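Local coordinates for putative drug/sodium antiporter (Escherichia coli, PDB 4Z3N), which is a MATE-family membrane transporter implicated in transport of the genotoxin colibactin, probably as an antiporter driven by an ion gradient, at residues I118-A123 / T161-M166; G87-M92 / V170-F175; P419-L424 / F437-G442. One frame throughout, in Å; residues are numbered along the deposited sequence.

Contact 1 (I118-A123 / T161-M166); sequences IALFFA and TVFSIM
A123 sets its methyl group over the backbone of the facing helix at F163, with A123 CB 3.7 Å from F163 CA. The two segments lie on predicted transmembrane helices of this MATE-fold bundle, 107-132 and 162-177; 118-123 and 162-166 run antiparallel at 152°, their axes 8.9 Å apart. A119 lies one turn before A123, and its CB meets M166 CB at 3.9 Å, so helix 107-132 offers a strip of small methyls to the larger V162, F163 and M166. V162 closes one flank. Its CG1, anti to the backbone N (chi1 173°), reaches A123 CA at 3.5 Å. F163 closes the other flank: CG lies anti to its backbone N (chi1 -176°), which swings the ring across to L120. The two side chains cross obliquely, L120 CD1 lying 3.9 Å from F163 CE1, and both are exposed. M166 turns away beyond CG, bent at chi2 and chi3, and packs on I84 and I88 of helix 75-101, which also carries L81 against V162. No hydrogen bond joins the segments, and the contact is held by apolar packing. A119 O lies near the plane of the F163 ring, at its edge, 4.3 Å from F163 CD1.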
loop_
_atom_site.group_PDB
_atom_site.type_symbol
_atom_site.label_atom_id
_atom_site.label_comp_id
_atom_site.label_asym_id
_atom_site.label_seq_id
_atom_site.Cartn_x
_atom_site.Cartn_y
_atom_site.Cartn_z
ATOM N N ILE A 118 18.027 -0.839 -9.982
ATOM C CA ILE A 118 16.661 -0.706 -10.459
ATOM C C ILE A 118 16.035 0.576 -9.908
ATOM O O ILE A 118 15.357 1.323 -10.617
ATOM C CB ILE A 118 15.828 -1.952 -10.063
ATOM C CG1 ILE A 118 16.115 -3.098 -11.041
ATOM C CG2 ILE A 118 14.340 -1.641 -10.049
ATOM C CD1 ILE A 118 15.702 -4.476 -10.535
ATOM N N ALA A 119 16.286 0.827 -8.630
ATOM C CA ALA A 119 15.800 2.019 -7.959
ATOM C C ALA A 119 16.388 3.265 -8.607
ATOM O O ALA A 119 15.727 4.294 -8.716
ATOM C CB ALA A 119 16.155 1.971 -6.473
ATOM N N LEU A 120 17.645 3.170 -9.032
ATOM C CA LEU A 120 18.311 4.301 -9.654
ATOM C C LEU A 120 17.671 4.667 -11.001
ATOM O O LEU A 120 17.263 5.821 -11.205
ATOM C CB LEU A 120 19.799 4.004 -9.819
ATOM C CG LEU A 120 20.699 5.069 -10.467
ATOM C CD1 LEU A 120 20.543 6.443 -9.835
ATOM C CD2 LEU A 120 22.136 4.597 -10.362
ATOM N N PHE A 121 17.570 3.692 -11.910
ATOM C CA PHE A 121 16.991 3.935 -13.239
ATOM C C PHE A 121 15.553 4.430 -13.157
ATOM O O PHE A 121 15.090 5.228 -13.975
ATOM C CB PHE A 121 17.042 2.670 -14.090
ATOM C CG PHE A 121 18.323 2.501 -14.846
ATOM C CD1 PHE A 121 19.480 2.104 -14.200
ATOM C CD2 PHE A 121 18.370 2.729 -16.211
ATOM C CE1 PHE A 121 20.674 1.937 -14.910
ATOM C CE2 PHE A 121 19.559 2.565 -16.921
ATOM C CZ PHE A 121 20.710 2.161 -16.267
ATOM N N PHE A 122 14.837 3.925 -12.165
ATOM C CA PHE A 122 13.470 4.341 -11.958
ATOM C C PHE A 122 13.468 5.812 -11.568
ATOM O O PHE A 122 12.606 6.558 -12.012
ATOM C CB PHE A 122 12.780 3.467 -10.900
ATOM C CG PHE A 122 11.741 2.541 -11.466
ATOM C CD1 PHE A 122 10.443 2.989 -11.693
ATOM C CD2 PHE A 122 12.058 1.228 -11.777
ATOM C CE1 PHE A 122 9.476 2.138 -12.221
ATOM C CE2 PHE A 122 11.103 0.365 -12.307
ATOM C CZ PHE A 122 9.808 0.817 -12.528
ATOM N N ALA A 123 14.452 6.241 -10.782
ATOM C CA ALA A 123 14.516 7.652 -10.363
ATOM C C ALA A 123 14.884 8.594 -11.524
ATOM O O ALA A 123 14.317 9.671 -11.668
ATOM C CB ALA A 123 15.508 7.828 -9.198
ATOM N N THR A 161 12.856 14.580 -4.606
ATOM C CA THR A 161 12.723 13.583 -3.565
ATOM C C THR A 161 12.720 12.128 -4.074
ATOM O O THR A 161 12.823 11.195 -3.287
ATOM C CB THR A 161 11.434 13.826 -2.775
ATOM O OG1 THR A 161 10.314 13.416 -3.572
ATOM C CG2 THR A 161 11.314 15.298 -2.418
ATOM N N VAL A 162 12.633 11.946 -5.387
ATOM C CA VAL A 162 12.419 10.626 -5.987
ATOM C C VAL A 162 13.461 9.540 -5.638
ATOM O O VAL A 162 13.097 8.463 -5.160
ATOM C CB VAL A 162 12.343 10.756 -7.519
ATOM C CG1 VAL A 162 12.297 9.368 -8.192
ATOM C CG2 VAL A 162 11.140 11.593 -7.904
ATOM N N PHE A 163 14.739 9.811 -5.890
ATOM C CA PHE A 163 15.776 8.830 -5.624
ATOM C C PHE A 163 15.786 8.434 -4.149
ATOM O O PHE A 163 15.968 7.265 -3.816
ATOM C CB PHE A 163 17.147 9.356 -6.054
ATOM C CG PHE A 163 18.262 8.352 -5.897
ATOM C CD1 PHE A 163 18.123 7.053 -6.384
ATOM C CD2 PHE A 163 19.460 8.711 -5.282
ATOM C CE1 PHE A 163 19.141 6.134 -6.256
ATOM C CE2 PHE A 163 20.493 7.795 -5.149
ATOM C CZ PHE A 163 20.331 6.502 -5.637
ATOM N N SER A 164 15.557 9.396 -3.268
ATOM C CA SER A 164 15.581 9.128 -1.836
ATOM C C SER A 164 14.408 8.233 -1.443
ATOM O O SER A 164 14.566 7.303 -0.640
ATOM C CB SER A 164 15.554 10.439 -1.042
ATOM O OG SER A 164 16.126 11.501 -1.801
ATOM N N ILE A 165 13.242 8.509 -2.017
ATOM C CA ILE A 165 12.068 7.667 -1.821
ATOM C C ILE A 165 12.294 6.238 -2.356
ATOM O O ILE A 165 11.957 5.250 -1.690
ATOM C CB ILE A 165 10.814 8.262 -2.512
ATOM C CG1 ILE A 165 10.575 9.707 -2.066
ATOM C CG2 ILE A 165 9.591 7.396 -2.249
ATOM C CD1 ILE A 165 10.602 9.895 -0.554
ATOM N N MET A 166 12.851 6.123 -3.559
ATOM C CA MET A 166 13.166 4.806 -4.111
ATOM C C MET A 166 14.138 4.052 -3.209
ATOM O O MET A 166 13.982 2.856 -2.990
ATOM C CB MET A 166 13.747 4.925 -5.522
ATOM C CG MET A 166 12.832 5.630 -6.512
ATOM S SD MET A 166 11.266 4.777 -6.870
ATOM C CE MET A 166 10.019 5.832 -6.125
#

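Contact 2 (G87-M92 / V170-F175); sequences GIQIGM and VMMGLF
With chi1 at -166° M92 carries CG anti to its backbone N, and a bend at chi2 (66°) then lays the thioether along L174, whose own CG is likewise anti to N. The two side chains lie side by side and point the same way, M92 CE touching L174 CD1 at 3.9 Å. Nearer the backbone, M92 CG rests on G173, 3.4 Å from G173 C. Q89 O approaches G173 CA at 3.3 Å; a beta-carbon built on G173 would run into both Q89 O and M92 CB. The glycine thus lets segments 87-92 and 170-175, on helices 75-101 and 162-177 of the MATE bundle, approach to 7.3 Å between axes, running roughly parallel at 29°. Q89 also has CG anti to N, and its chain runs on extended across M172, which bends at chi2 and chi3 so that M172 CE lies 3.7 Å from Q89 NE2. The same amide nitrogen is hydrogen-bonded to Q176 OE1, so this buried nitrogen has its acceptor on the other helix, just beyond the segment. At the opposite flank the I88 and V170 side chains cross obliquely, I88 CG2, anti to its backbone N, meeting V170 CG2 at 3.8 Å. V170 and M92 both pack further on L112 of helix 107-132.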
loop_
_atom_site.group_PDB
_atom_site.type_symbol
_atom_site.label_atom_id
_atom_site.label_comp_id
_atom_site.label_asym_id
_atom_site.label_seq_id
_atom_site.Cartn_x
_atom_site.Cartn_y
_atom_site.Cartn_z
ATOM N N GLY A 87 6.567 -1.116 -4.934
ATOM C CA GLY A 87 6.816 -2.172 -5.885
ATOM C C GLY A 87 8.258 -2.606 -5.787
ATOM O O GLY A 87 8.569 -3.800 -5.884
ATOM N N ILE A 88 9.143 -1.631 -5.590
ATOM C CA ILE A 88 10.567 -1.915 -5.382
ATOM C C ILE A 88 10.758 -2.697 -4.096
ATOM O O ILE A 88 11.580 -3.597 -4.021
ATOM C CB ILE A 88 11.409 -0.629 -5.338
ATOM C CG1 ILE A 88 11.452 -0.000 -6.740
ATOM C CG2 ILE A 88 12.813 -0.914 -4.803
ATOM C CD1 ILE A 88 12.285 1.243 -6.851
ATOM N N GLN A 89 9.970 -2.360 -3.086
ATOM C CA GLN A 89 10.095 -3.022 -1.804
ATOM C C GLN A 89 9.782 -4.522 -1.891
ATOM O O GLN A 89 10.522 -5.329 -1.338
ATOM C CB GLN A 89 9.195 -2.345 -0.773
ATOM C CG GLN A 89 9.306 -2.952 0.586
ATOM C CD GLN A 89 8.164 -2.575 1.494
ATOM O OE1 GLN A 89 7.411 -1.644 1.218
ATOM N NE2 GLN A 89 8.024 -3.305 2.592
ATOM N N ILE A 90 8.704 -4.877 -2.589
ATOM C CA ILE A 90 8.194 -6.246 -2.623
ATOM C C ILE A 90 9.108 -7.083 -3.532
ATOM O O ILE A 90 9.430 -8.227 -3.227
ATOM C CB ILE A 90 6.695 -6.296 -3.110
ATOM C CG1 ILE A 90 5.763 -5.647 -2.088
ATOM C CG2 ILE A 90 6.200 -7.728 -3.311
ATOM C CD1 ILE A 90 5.715 -6.376 -0.737
ATOM N N GLY A 91 9.552 -6.495 -4.632
ATOM C CA GLY A 91 10.551 -7.129 -5.461
ATOM C C GLY A 91 11.771 -7.466 -4.617
ATOM O O GLY A 91 12.314 -8.580 -4.666
ATOM N N MET A 92 12.215 -6.498 -3.831
ATOM C CA MET A 92 13.316 -6.746 -2.925
ATOM C C MET A 92 12.933 -7.824 -1.898
ATOM O O MET A 92 13.612 -8.844 -1.791
ATOM C CB MET A 92 13.734 -5.453 -2.230
ATOM C CG MET A 92 15.094 -5.529 -1.519
ATOM S SD MET A 92 16.529 -5.751 -2.602
ATOM C CE MET A 92 17.862 -5.534 -1.439
ATOM N N VAL A 170 14.007 0.094 -1.455
ATOM C CA VAL A 170 15.096 -0.884 -1.367
ATOM C C VAL A 170 15.388 -1.328 0.086
ATOM O O VAL A 170 15.438 -2.531 0.384
ATOM C CB VAL A 170 16.399 -0.323 -1.974
ATOM C CG1 VAL A 170 17.575 -1.299 -1.751
ATOM C CG2 VAL A 170 16.216 -0.022 -3.440
ATOM N N MET A 171 15.571 -0.351 0.971
ATOM C CA MET A 171 15.895 -0.597 2.365
ATOM C C MET A 171 14.782 -1.347 3.089
ATOM O O MET A 171 15.040 -2.351 3.780
ATOM C CB MET A 171 16.187 0.725 3.070
ATOM C CG MET A 171 17.378 1.490 2.496
ATOM S SD MET A 171 18.966 0.627 2.650
ATOM C CE MET A 171 18.830 -0.624 1.380
ATOM N N MET A 172 13.554 -0.854 2.932
ATOM C CA MET A 172 12.372 -1.532 3.452
ATOM C C MET A 172 12.355 -2.970 2.961
ATOM O O MET A 172 12.154 -3.896 3.747
ATOM C CB MET A 172 11.092 -0.821 3.016
ATOM C CG MET A 172 10.888 0.579 3.600
ATOM S SD MET A 172 10.058 0.522 5.193
ATOM C CE MET A 172 8.549 -0.342 4.751
ATOM N N GLY A 173 12.581 -3.147 1.660
ATOM C CA GLY A 173 12.602 -4.466 1.050
ATOM C C GLY A 173 13.734 -5.339 1.570
ATOM O O GLY A 173 13.589 -6.554 1.738
ATOM N N LEU A 174 14.867 -4.707 1.839
ATOM C CA LEU A 174 16.009 -5.405 2.405
ATOM C C LEU A 174 15.706 -5.962 3.812
ATOM O O LEU A 174 15.861 -7.160 4.054
ATOM C CB LEU A 174 17.222 -4.465 2.434
ATOM C CG LEU A 174 18.554 -5.066 2.868
ATOM C CD1 LEU A 174 18.663 -6.434 2.294
ATOM C CD2 LEU A 174 19.708 -4.217 2.379
ATOM N N PHE A 175 15.256 -5.108 4.732
ATOM C CA PHE A 175 15.045 -5.539 6.111
ATOM C C PHE A 175 13.765 -6.369 6.318
ATOM O O PHE A 175 13.679 -7.190 7.231
ATOM C CB PHE A 175 15.045 -4.329 7.030
ATOM C CG PHE A 175 16.418 -3.759 7.276
ATOM C CD1 PHE A 175 17.219 -4.248 8.317
ATOM C CD2 PHE A 175 16.914 -2.728 6.476
ATOM C CE1 PHE A 175 18.476 -3.721 8.553
ATOM C CE2 PHE A 175 18.189 -2.194 6.709
ATOM C CZ PHE A 175 18.969 -2.691 7.747
#

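Contact 3 (P419-L424 / F437-G442); sequences PVVYLL and FGAMSG. With OLC ((2R)-2,3-dihydroxypropyl (9Z)-octadec-9-enoate), chain B.
Helices 417-427 and 432-453, consecutive in the chain, form a helical hairpin, and this contact lies between its arms. Their segments run antiparallel at 157° with axes 7.7 Å apart, and V421 stands level with G438. Two valine methyls lie against the backbone of the second arm. V420 CG1, anti to its backbone N, comes 3.4 Å from G438 CA, and V421 CG2, beside its own N, comes 3.4 Å from A439 N. A beta-carbon on G438 would collide with V421 CG2, so the lack of a side chain there permits the close approach of these predicted transmembrane helices of the MATE fold. S441 OG, in the crowded position between its backbone N and carbonyl carbon, donates to G438 O at 2.6 Å, in the carbonyl plane and on a lone pair. S441 N gives the same oxygen a second hydrogen bond, and the hydroxyl, turned back onto its own helix, offers V420 CG1 a contact at 3.6 Å. The L424 and F437 side chains cross obliquely, L424 CD1 lying 3.9 Å from F437 CB. A439 CB points away from helix 417-427 and touches the monoolein glycerol carbon C24 of OLC at 3.4 Å; this lipid is also hydrogen-bonded to H413 O.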
loop_
_atom_site.group_PDB
_atom_site.type_symbol
_atom_site.label_atom_id
_atom_site.label_comp_id
_atom_site.label_asym_id
_atom_site.label_seq_id
_atom_site.Cartn_x
_atom_site.Cartn_y
_atom_site.Cartn_z
ATOM N N PRO A 419 -19.493 -4.903 -14.621
ATOM C CA PRO A 419 -20.734 -5.400 -15.244
ATOM C C PRO A 419 -21.898 -5.551 -14.264
ATOM O O PRO A 419 -23.042 -5.350 -14.648
ATOM C CB PRO A 419 -20.326 -6.771 -15.817
ATOM C CG PRO A 419 -19.059 -7.143 -15.093
ATOM C CD PRO A 419 -18.368 -5.842 -14.788
ATOM N N VAL A 420 -21.609 -5.902 -13.014
ATOM C CA VAL A 420 -22.656 -6.082 -12.004
ATOM C C VAL A 420 -23.205 -4.736 -11.503
ATOM O O VAL A 420 -24.396 -4.596 -11.254
ATOM C CB VAL A 420 -22.137 -6.929 -10.804
ATOM C CG1 VAL A 420 -23.037 -6.769 -9.576
ATOM C CG2 VAL A 420 -22.035 -8.393 -11.206
ATOM N N VAL A 421 -22.335 -3.746 -11.366
ATOM C CA VAL A 421 -22.778 -2.426 -10.970
ATOM C C VAL A 421 -23.694 -1.881 -12.039
ATOM O O VAL A 421 -24.764 -1.349 -11.735
ATOM C CB VAL A 421 -21.609 -1.452 -10.757
ATOM C CG1 VAL A 421 -22.090 -0.010 -10.893
ATOM C CG2 VAL A 421 -20.982 -1.685 -9.405
ATOM N N TYR A 422 -23.278 -2.025 -13.294
ATOM C CA TYR A 422 -24.083 -1.553 -14.414
ATOM C C TYR A 422 -25.448 -2.231 -14.389
ATOM O O TYR A 422 -26.482 -1.571 -14.509
ATOM C CB TYR A 422 -23.393 -1.795 -15.763
ATOM C CG TYR A 422 -23.951 -0.872 -16.824
ATOM C CD1 TYR A 422 -25.133 -1.182 -17.498
ATOM C CD2 TYR A 422 -23.333 0.344 -17.115
ATOM C CE1 TYR A 422 -25.674 -0.313 -18.454
ATOM C CE2 TYR A 422 -23.861 1.215 -18.078
ATOM C CZ TYR A 422 -25.029 0.877 -18.742
ATOM O OH TYR A 422 -25.558 1.732 -19.683
ATOM N N LEU A 423 -25.441 -3.545 -14.207
ATOM C CA LEU A 423 -26.669 -4.317 -14.098
ATOM C C LEU A 423 -27.594 -3.801 -12.993
ATOM O O LEU A 423 -28.775 -3.541 -13.234
ATOM C CB LEU A 423 -26.341 -5.776 -13.838
ATOM C CG LEU A 423 -27.612 -6.588 -13.641
ATOM C CD1 LEU A 423 -28.464 -6.352 -14.867
ATOM C CD2 LEU A 423 -27.324 -8.074 -13.421
ATOM N N LEU A 424 -27.055 -3.649 -11.782
ATOM C CA LEU A 424 -27.867 -3.301 -10.612
ATOM C C LEU A 424 -28.232 -1.810 -10.541
ATOM O O LEU A 424 -29.346 -1.465 -10.167
ATOM C CB LEU A 424 -27.151 -3.718 -9.319
ATOM C CG LEU A 424 -27.003 -5.211 -9.033
ATOM C CD1 LEU A 424 -26.412 -5.473 -7.655
ATOM C CD2 LEU A 424 -28.333 -5.908 -9.167
ATOM N N PHE A 437 -23.806 -2.540 -3.785
ATOM C CA PHE A 437 -23.875 -3.988 -3.855
ATOM C C PHE A 437 -22.986 -4.519 -4.982
ATOM O O PHE A 437 -22.262 -5.500 -4.807
ATOM C CB PHE A 437 -25.317 -4.472 -4.038
ATOM C CG PHE A 437 -26.089 -4.553 -2.758
ATOM C CD1 PHE A 437 -25.793 -5.538 -1.818
ATOM C CD2 PHE A 437 -27.105 -3.642 -2.480
ATOM C CE1 PHE A 437 -26.499 -5.623 -0.617
ATOM C CE2 PHE A 437 -27.816 -3.717 -1.282
ATOM C CZ PHE A 437 -27.511 -4.711 -0.349
ATOM N N GLY A 438 -23.035 -3.862 -6.132
ATOM C CA GLY A 438 -22.299 -4.335 -7.278
ATOM C C GLY A 438 -20.815 -4.325 -6.998
ATOM O O GLY A 438 -20.107 -5.287 -7.299
ATOM N N ALA A 439 -20.358 -3.236 -6.390
ATOM C CA ALA A 439 -18.941 -2.980 -6.213
ATOM C C ALA A 439 -18.277 -4.007 -5.300
ATOM O O ALA A 439 -17.117 -4.365 -5.508
ATOM C CB ALA A 439 -18.732 -1.570 -5.675
ATOM N N MET A 440 -19.008 -4.498 -4.303
ATOM C CA MET A 440 -18.435 -5.472 -3.375
ATOM C C MET A 440 -18.540 -6.933 -3.875
ATOM O O MET A 440 -17.926 -7.838 -3.318
ATOM C CB MET A 440 -19.087 -5.326 -1.991
ATOM C CG MET A 440 -20.503 -5.857 -1.865
ATOM S SD MET A 440 -21.120 -5.707 -0.164
ATOM C CE MET A 440 -22.750 -6.425 -0.374
ATOM N N SER A 441 -19.285 -7.155 -4.950
ATOM C CA SER A 441 -19.438 -8.500 -5.505
ATOM C C SER A 441 -18.126 -9.085 -6.061
ATOM O O SER A 441 -17.970 -10.283 -6.109
ATOM C CB SER A 441 -20.527 -8.505 -6.601
ATOM O OG SER A 441 -20.094 -7.814 -7.761
ATOM N N GLY A 442 -17.199 -8.236 -6.484
ATOM C CA GLY A 442 -15.880 -8.683 -6.885
ATOM C C GLY A 442 -15.064 -9.266 -5.742
ATOM O O GLY A 442 -14.271 -10.180 -5.946
HETATM C C18 OLC B . -7.072 -2.827 -1.454
HETATM C C10 OLC B . -15.690 -3.085 0.274
HETATM C C9 OLC B . -15.209 -1.891 0.675
HETATM C C17 OLC B . -8.490 -2.707 -0.933
HETATM C C11 OLC B . -15.262 -3.699 -1.046
HETATM C C8 OLC B . -16.124 -0.928 1.413
HETATM C C24 OLC B . -16.068 -1.232 -7.714
HETATM C C16 OLC B . -9.438 -3.319 -1.940
HETATM C C12 OLC B . -14.272 -2.820 -1.799
HETATM C C7 OLC B . -15.391 0.324 1.862
HETATM C C15 OLC B . -10.862 -3.318 -1.399
HETATM C C13 OLC B . -13.163 -3.688 -2.395
HETATM C C6 OLC B . -15.185 1.276 0.701
HETATM C C14 OLC B . -11.836 -2.960 -2.515
HETATM C C5 OLC B . -16.464 1.444 -0.094
HETATM C C4 OLC B . -16.137 1.944 -1.494
HETATM C C3 OLC B . -15.035 1.106 -2.112
HETATM C C2 OLC B . -14.974 1.276 -3.618
HETATM C C21 OLC B . -14.613 -1.795 -5.769
HETATM C C1 OLC B . -14.409 0.016 -4.261
HETATM C C22 OLC B . -14.886 -2.057 -7.240
HETATM O O19 OLC B . -13.606 -0.697 -3.676
HETATM O O25 OLC B . -15.779 -0.688 -8.986
HETATM O O23 OLC B . -13.747 -1.711 -8.005
HETATM O O20 OLC B . -14.920 -0.440 -5.485
#

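Contacts 1 and 2 share helix 162-177 and are continuous: A119 CB meets V170 CG2 at 3.6 Å, and M166 SD meets I88 CD1 at 3.7 Å. Contact 1 is nested inside the chain loop that contact 2 closes. Contact 2 is the more interior, its touching residues largely buried and the amide nitrogen of its glutamine bonded within the bundle, whereas contact 1 has an exposed leucine-phenylalanine flank. Contact 3 lies on the opposite side of the chain's centre, about 38 Å from contact 1 and 35 Å from contact 2 between centres; it is partly buried and borders bound lipid. Glycine permits the closer axis approaches of contacts 2 and 3; in contact 1 alanine methyls face larger side chains.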